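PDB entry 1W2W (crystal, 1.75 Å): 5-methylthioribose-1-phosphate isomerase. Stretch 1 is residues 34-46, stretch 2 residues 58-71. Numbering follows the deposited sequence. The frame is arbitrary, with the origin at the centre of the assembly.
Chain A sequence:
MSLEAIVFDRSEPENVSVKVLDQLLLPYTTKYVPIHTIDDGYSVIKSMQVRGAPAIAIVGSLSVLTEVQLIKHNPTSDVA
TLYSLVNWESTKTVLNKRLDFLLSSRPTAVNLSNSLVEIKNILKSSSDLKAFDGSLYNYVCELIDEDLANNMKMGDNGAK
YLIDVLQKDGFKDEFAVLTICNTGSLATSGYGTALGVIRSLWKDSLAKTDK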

# COMPACT_ATOMS: atom_id res chain seq x y z
N PRO A 34 -8.76 -7.10 29.14
CA PRO A 34 -9.71 -6.60 30.14
C PRO A 34 -9.54 -5.10 30.33
O PRO A 34 -8.41 -4.60 30.28
CB PRO A 34 -9.32 -7.34 31.42
CG PRO A 34 -7.89 -7.71 31.23
CD PRO A 34 -7.72 -7.97 29.73
N ILE A 35 -10.65 -4.40 30.56
CA ILE A 35 -10.58 -2.98 30.89
C ILE A 35 -11.06 -2.76 32.32
O ILE A 35 -12.22 -3.02 32.63
CB ILE A 35 -11.47 -2.17 29.92
CG1 ILE A 35 -11.10 -2.47 28.46
CG2 ILE A 35 -11.44 -0.69 30.27
CD1 ILE A 35 -9.72 -1.96 28.02
N HIS A 36 -10.17 -2.30 33.20
CA HIS A 36 -10.52 -2.07 34.60
C HIS A 36 -10.43 -0.60 34.99
O HIS A 36 -11.20 -0.11 35.82
CB HIS A 36 -9.65 -2.93 35.52
CG HIS A 36 -9.84 -4.40 35.31
ND1 HIS A 36 -11.03 -5.04 35.60
CD2 HIS A 36 -9.00 -5.36 34.85
CE1 HIS A 36 -10.92 -6.33 35.31
NE2 HIS A 36 -9.70 -6.55 34.86
N THR A 37 -9.47 0.11 34.39
CA THR A 37 -9.21 1.49 34.77
C THR A 37 -8.98 2.38 33.57
O THR A 37 -8.91 1.90 32.43
CB THR A 37 -7.96 1.58 35.65
OG1 THR A 37 -6.80 1.34 34.83
CG2 THR A 37 -7.95 0.46 36.68
N ILE A 38 -8.86 3.67 33.84
CA ILE A 38 -8.59 4.63 32.77
C ILE A 38 -7.21 4.37 32.17
O ILE A 38 -6.98 4.65 30.98
CB ILE A 38 -8.77 6.07 33.28
CG1 ILE A 38 -10.27 6.31 33.53
CG2 ILE A 38 -8.28 7.08 32.24
CD1 ILE A 38 -10.59 7.60 34.28
N ASP A 39 -6.30 3.80 32.95
CA ASP A 39 -5.00 3.47 32.38
C ASP A 39 -5.15 2.41 31.29
O ASP A 39 -4.40 2.43 30.32
CB ASP A 39 -3.99 2.97 33.42
CG ASP A 39 -3.67 4.01 34.45
OD1 ASP A 39 -3.08 5.05 34.08
OD2 ASP A 39 -4.00 3.89 35.65
N ASP A 40 -6.09 1.49 31.47
CA ASP A 40 -6.31 0.42 30.49
C ASP A 40 -6.92 1.01 29.22
O ASP A 40 -6.51 0.67 28.12
CB ASP A 40 -7.25 -0.64 31.05
CG ASP A 40 -6.66 -1.39 32.23
OD1 ASP A 40 -5.40 -1.48 32.33
OD2 ASP A 40 -7.37 -1.91 33.11
N GLY A 41 -7.90 1.89 29.41
CA GLY A 41 -8.52 2.60 28.30
C GLY A 41 -7.47 3.36 27.51
O GLY A 41 -7.41 3.26 26.29
N TYR A 42 -6.63 4.12 28.22
CA TYR A 42 -5.58 4.88 27.56
C TYR A 42 -4.66 3.93 26.81
O TYR A 42 -4.29 4.19 25.66
CB TYR A 42 -4.75 5.66 28.60
CG TYR A 42 -3.56 6.39 28.02
CD1 TYR A 42 -3.66 7.71 27.61
CD2 TYR A 42 -2.33 5.75 27.89
CE1 TYR A 42 -2.57 8.38 27.08
CE2 TYR A 42 -1.23 6.41 27.37
CZ TYR A 42 -1.36 7.73 26.96
OH TYR A 42 -0.27 8.38 26.45
N SER A 43 -4.28 2.83 27.46
CA SER A 43 -3.30 1.93 26.86
C SER A 43 -3.82 1.28 25.58
O SER A 43 -3.10 1.24 24.58
CB SER A 43 -2.85 0.86 27.84
OG SER A 43 -1.85 0.04 27.23
N VAL A 44 -5.06 0.79 25.60
CA VAL A 44 -5.55 0.12 24.39
C VAL A 44 -5.82 1.10 23.24
O VAL A 44 -5.73 0.71 22.08
CB VAL A 44 -6.76 -0.79 24.62
CG1 VAL A 44 -6.42 -1.90 25.64
CG2 VAL A 44 -8.00 0.02 25.04
N ILE A 45 -6.14 2.35 23.57
CA ILE A 45 -6.33 3.36 22.54
C ILE A 45 -4.98 3.78 21.95
O ILE A 45 -4.80 3.80 20.73
CB ILE A 45 -7.09 4.59 23.08
CG1 ILE A 45 -8.53 4.22 23.47
CG2 ILE A 45 -7.09 5.71 22.03
CD1 ILE A 45 -9.22 5.31 24.32
N LYS A 46 -4.03 4.10 22.81
CA LYS A 46 -2.76 4.64 22.33
C LYS A 46 -2.03 3.62 21.47
O LYS A 46 -1.44 3.97 20.45
CB LYS A 46 -1.93 5.09 23.53
CG LYS A 46 -0.50 5.44 23.24
CD LYS A 46 -0.39 6.76 22.51
CE LYS A 46 1.05 7.29 22.57
NZ LYS A 46 1.18 8.54 21.78
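Stretch 2 58-71: IVGSLSVLTEVQLI

Stretch 2 is helical throughout, part of a longer helix, and it runs nearly antiparallel to helix 38-46, with 159° between the two directions and axes 8.0 Å apart at closest approach. At this spacing Gly41 has no room for a CB. It lies over Gly60, their CA atoms 5.2 Å apart, and Gly41 CA rests 3.7 Å from Ser63 OG; an ideal CB on Gly41 would fall 2.3 Å from that hydroxyl oxygen, a clash. Ser63 takes chi1 p, which turns OG back along its own helix to donate to Gly60 O at 2.8 Å. The polar group is thus satisfied locally, while Ser63 CB packs 3.6 Å from Ile35 CG2 and 3.4 Å from Thr37 O.

The start of the shorter helix is held by Glu67. With chi1 and chi2 both t, its extended chain brings OE2 to Ile38 N, a nearly straight hydrogen bond of 2.7 Å that serves an amide in the first turn. Thr37, at the N-cap with chi1 p, places OG1 to accept weak bonds from Asp39 N and Asp40 N; its CB points away overall yet lies 3.4 Å from Glu67 OE2. Asp40, chi1 m, reaches back so that OD2 accepts from His36 N at 2.8 Å and Thr37 N at 3.2 Å, bracing the turn. Thr66, also p, sets OG1 3.0 Å from His36 O and 3.1 Å from Ser63 O.

Past the glycines, toward Val59 and Ile45, the contact is apolar. Val59, chi1 p, presents CG1 to Ile45 CG1 at 3.7 Å, while its CG2 lies 4.0 Å from both Val44 CG2 and Ile35 CD1. Ile45 is m,t, and this extended form carries CD1 to 4.1 Å from Gly60 CA. At the other end, Ile38 adopts the same rotamer, its CG1 3.9 Å from Val64 CA.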

# COMPACT_ATOMS: atom_id res chain seq x y z
N ILE A 58 -16.07 4.78 22.80
CA ILE A 58 -16.79 3.84 23.66
C ILE A 58 -15.87 3.18 24.69
O ILE A 58 -16.21 3.13 25.87
CB ILE A 58 -17.51 2.76 22.81
CG1 ILE A 58 -18.67 3.40 22.02
CG2 ILE A 58 -18.05 1.63 23.72
CD1 ILE A 58 -19.12 2.56 20.81
N VAL A 59 -14.71 2.67 24.26
CA VAL A 59 -13.80 2.07 25.25
C VAL A 59 -13.28 3.09 26.26
O VAL A 59 -13.16 2.79 27.45
CB VAL A 59 -12.62 1.28 24.63
CG1 VAL A 59 -11.55 2.22 24.09
CG2 VAL A 59 -11.97 0.39 25.71
N GLY A 60 -13.00 4.30 25.79
CA GLY A 60 -12.59 5.39 26.67
C GLY A 60 -13.64 5.67 27.74
O GLY A 60 -13.33 5.70 28.95
N SER A 61 -14.88 5.88 27.30
CA SER A 61 -16.01 6.12 28.19
C SER A 61 -16.20 4.96 29.17
O SER A 61 -16.36 5.18 30.37
CB SER A 61 -17.29 6.34 27.37
OG SER A 61 -17.16 7.50 26.56
N LEU A 62 -16.18 3.73 28.67
CA LEU A 62 -16.34 2.55 29.51
C LEU A 62 -15.24 2.44 30.56
O LEU A 62 -15.51 2.01 31.69
CB LEU A 62 -16.41 1.27 28.67
CG LEU A 62 -17.73 1.05 27.93
CD1 LEU A 62 -17.57 -0.10 26.94
CD2 LEU A 62 -18.86 0.73 28.90
N SER A 63 -14.01 2.82 30.20
CA SER A 63 -12.90 2.70 31.14
C SER A 63 -13.05 3.65 32.33
O SER A 63 -12.54 3.36 33.42
CB SER A 63 -11.54 2.88 30.45
OG SER A 63 -11.24 4.25 30.22
N VAL A 64 -13.73 4.77 32.13
CA VAL A 64 -14.06 5.67 33.24
C VAL A 64 -15.05 4.98 34.18
O VAL A 64 -14.92 5.02 35.41
CB VAL A 64 -14.65 7.00 32.73
CG1 VAL A 64 -14.87 7.97 33.89
CG2 VAL A 64 -13.73 7.66 31.71
N LEU A 65 -16.06 4.34 33.60
CA LEU A 65 -17.04 3.63 34.41
C LEU A 65 -16.42 2.46 35.17
O LEU A 65 -16.68 2.30 36.37
CB LEU A 65 -18.25 3.17 33.57
CG LEU A 65 -19.31 2.34 34.32
CD1 LEU A 65 -19.96 3.15 35.44
CD2 LEU A 65 -20.37 1.83 33.35
N THR A 66 -15.61 1.64 34.52
CA THR A 66 -14.97 0.55 35.27
C THR A 66 -14.08 1.10 36.39
O THR A 66 -14.00 0.50 37.47
CB THR A 66 -14.16 -0.41 34.37
OG1 THR A 66 -13.22 0.32 33.58
CG2 THR A 66 -15.04 -1.11 33.35
N GLU A 67 -13.43 2.24 36.14
CA GLU A 67 -12.58 2.85 37.16
C GLU A 67 -13.39 3.29 38.37
O GLU A 67 -13.02 3.01 39.52
CB GLU A 67 -11.75 4.01 36.62
CG GLU A 67 -10.93 4.68 37.72
CD GLU A 67 -9.67 5.33 37.21
OE1 GLU A 67 -9.34 6.44 37.67
OE2 GLU A 67 -9.00 4.73 36.34
N VAL A 68 -14.50 3.98 38.15
CA VAL A 68 -15.25 4.49 39.30
C VAL A 68 -15.91 3.35 40.06
O VAL A 68 -16.07 3.42 41.29
CB VAL A 68 -16.26 5.59 38.93
CG1 VAL A 68 -15.55 6.79 38.29
CG2 VAL A 68 -17.33 5.05 38.05
N GLN A 69 -16.28 2.29 39.35
CA GLN A 69 -16.85 1.13 40.03
C GLN A 69 -15.82 0.35 40.81
O GLN A 69 -16.12 -0.19 41.88
CB GLN A 69 -17.61 0.24 39.05
CG GLN A 69 -18.75 1.01 38.39
CD GLN A 69 -19.75 0.13 37.69
OE1 GLN A 69 -19.39 -0.95 37.20
NE2 GLN A 69 -21.00 0.57 37.64
N LEU A 70 -14.60 0.30 40.30
CA LEU A 70 -13.50 -0.35 41.01
C LEU A 70 -13.17 0.40 42.30
O LEU A 70 -12.95 -0.22 43.35
CB LEU A 70 -12.26 -0.45 40.11
CG LEU A 70 -11.03 -1.16 40.67
CD1 LEU A 70 -11.40 -2.51 41.26
CD2 LEU A 70 -9.97 -1.33 39.58
N ILE A 71 -13.12 1.72 42.26
CA ILE A 71 -12.74 2.45 43.47
C ILE A 71 -13.84 2.37 44.53
O ILE A 71 -13.57 2.51 45.72
CB ILE A 71 -12.30 3.90 43.17
CG1 ILE A 71 -13.44 4.72 42.58
CG2 ILE A 71 -11.12 3.90 42.20
CD1 ILE A 71 -13.00 6.08 42.08